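Local coordinates for protein golgin subfamily A member 4 (Homo sapiens, PDB 1UPT) that binds the GTP-bound small GTPase Arl1 through its homodimeric GRIP domain and takes part in vesicular trafficking at the Golgi apparatus, at residues 9-14 against 29-34. Numbering follows the deposited sequence.
Sequences YLRKVL and VITTVL
Two nearly antiparallel alpha-helical segments, 9-14 and 29-34 (phi/psi near -65/-40), pack side by side, their axes 10.5 Å apart and crossing at -158°. Bonds such as Leu14 N to Leu10 O (2.7 Å) and Val33 N to Val29 O (2.9 Å) hold the turns; Leu34 (-91/7) leaves helical geometry. Leu10 and Ile30 set the register, CA to CA 7.0 Å. The interface is wholly apolar, neighbouring pairs repeating one turn on: 9, 10, 13, 14 against 29, 30, 33, 34. Tyr9 (chi1 t) is long enough to lay its ring edge against Val29, CE2 to CG1 3.6 Å, while its hydroxyl hydrogen-bonds an aromatic side chain of Arl1. Leu10 starts sideways, but its m,t rotamer carries the methyls across: CD2 lies 3.8 Å from Val33 CG1 and CD1 3.9 Å from Leu34 CD2. Val13, compact and beta-branched, has CA-to-CB toward the other helix, so a short side chain suffices: CG1 lies 3.5 Å from Ile30 CG1. Leu14 and Ile30 (both m,t) leave sideways; their long branches meet, CD2 to CD1 3.5 Å. This joins GRIP-domain helices 5-18 and 23-33 in an antiparallel hairpin. Arl1 packs on Tyr9, Val29 and Val33, the second GRIP subunit on Leu14, Ile30 and Leu34, while Thr31 touches helix 38-57.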
# COMPACT_ATOMS: atom_id res chain seq x y z
N TYR B 9 0.70 -9.39 1.05
CA TYR B 9 -0.18 -9.19 -0.10
C TYR B 9 0.14 -7.86 -0.75
O TYR B 9 0.36 -7.79 -1.94
CB TYR B 9 -1.64 -9.24 0.35
CG TYR B 9 -2.60 -9.35 -0.80
CD1 TYR B 9 -3.06 -10.57 -1.22
CD2 TYR B 9 -2.98 -8.23 -1.49
CE1 TYR B 9 -3.96 -10.68 -2.29
CE2 TYR B 9 -3.86 -8.33 -2.58
CZ TYR B 9 -4.33 -9.54 -2.97
OH TYR B 9 -5.18 -9.64 -4.03
N LEU B 10 0.23 -6.81 0.05
CA LEU B 10 0.51 -5.46 -0.43
C LEU B 10 1.86 -5.32 -1.11
O LEU B 10 1.98 -4.52 -2.03
CB LEU B 10 0.40 -4.42 0.70
CG LEU B 10 -0.94 -3.75 1.01
CD1 LEU B 10 -0.71 -2.67 2.01
CD2 LEU B 10 -1.55 -3.14 -0.24
N ARG B 11 2.87 -6.07 -0.67
CA ARG B 11 4.20 -6.03 -1.30
C ARG B 11 4.20 -6.59 -2.71
O ARG B 11 4.83 -6.04 -3.61
CB ARG B 11 5.24 -6.80 -0.46
CG ARG B 11 5.79 -6.04 0.74
CD ARG B 11 7.11 -6.63 1.29
NE ARG B 11 6.89 -7.96 1.86
CZ ARG B 11 6.52 -8.21 3.11
NH1 ARG B 11 6.30 -7.23 3.97
NH2 ARG B 11 6.34 -9.47 3.49
N LYS B 12 3.50 -7.70 -2.90
CA LYS B 12 3.34 -8.31 -4.22
C LYS B 12 2.64 -7.32 -5.17
O LYS B 12 3.09 -7.07 -6.28
CB LYS B 12 2.53 -9.60 -4.08
CG LYS B 12 2.06 -10.20 -5.39
CD LYS B 12 3.01 -11.27 -5.93
CE LYS B 12 2.91 -11.35 -7.45
NZ LYS B 12 3.89 -12.30 -8.00
N VAL B 13 1.56 -6.74 -4.68
CA VAL B 13 0.73 -5.84 -5.47
C VAL B 13 1.44 -4.50 -5.73
O VAL B 13 1.42 -3.96 -6.83
CB VAL B 13 -0.61 -5.65 -4.74
CG1 VAL B 13 -1.38 -4.51 -5.28
CG2 VAL B 13 -1.39 -6.93 -4.79
N LEU B 14 2.12 -3.98 -4.72
CA LEU B 14 2.78 -2.70 -4.85
C LEU B 14 4.00 -2.82 -5.71
O LEU B 14 4.36 -1.88 -6.38
CB LEU B 14 3.16 -2.10 -3.50
CG LEU B 14 2.04 -1.24 -2.94
CD1 LEU B 14 2.23 -1.05 -1.49
CD2 LEU B 14 1.93 0.10 -3.68
N VAL B 29 -6.72 -2.82 -6.55
CA VAL B 29 -6.42 -3.69 -5.44
C VAL B 29 -5.90 -2.89 -4.21
O VAL B 29 -6.33 -3.12 -3.10
CB VAL B 29 -5.36 -4.73 -5.80
CG1 VAL B 29 -5.00 -5.54 -4.57
CG2 VAL B 29 -5.82 -5.67 -6.91
N ILE B 30 -4.96 -1.98 -4.43
CA ILE B 30 -4.32 -1.25 -3.35
C ILE B 30 -5.36 -0.41 -2.63
O ILE B 30 -5.40 -0.41 -1.41
CB ILE B 30 -3.19 -0.33 -3.87
CG1 ILE B 30 -2.01 -1.15 -4.40
CG2 ILE B 30 -2.74 0.62 -2.77
CD1 ILE B 30 -1.11 -0.38 -5.37
N THR B 31 -6.22 0.28 -3.38
CA THR B 31 -7.23 1.12 -2.75
C THR B 31 -8.30 0.32 -1.96
O THR B 31 -8.84 0.84 -0.98
CB THR B 31 -7.88 2.10 -3.73
OG1 THR B 31 -8.39 1.40 -4.87
CG2 THR B 31 -6.84 3.05 -4.30
N THR B 32 -8.54 -0.93 -2.38
CA THR B 32 -9.44 -1.85 -1.65
C THR B 32 -8.81 -2.41 -0.38
O THR B 32 -9.42 -2.35 0.70
CB THR B 32 -9.86 -3.01 -2.58
OG1 THR B 32 -10.60 -2.50 -3.69
CG2 THR B 32 -10.86 -3.99 -1.89
N VAL B 33 -7.60 -2.93 -0.50
CA VAL B 33 -6.88 -3.51 0.64
C VAL B 33 -6.76 -2.48 1.77
O VAL B 33 -7.00 -2.81 2.94
CB VAL B 33 -5.46 -4.01 0.26
CG1 VAL B 33 -4.65 -4.39 1.52
CG2 VAL B 33 -5.51 -5.19 -0.70
N LEU B 34 -6.41 -1.25 1.43
CA LEU B 34 -6.19 -0.19 2.42
C LEU B 34 -7.44 0.61 2.76
O LEU B 34 -7.36 1.61 3.45
CB LEU B 34 -5.06 0.73 1.95
CG LEU B 34 -3.65 0.12 2.04
CD1 LEU B 34 -2.69 0.94 1.22
CD2 LEU B 34 -3.17 -0.01 3.49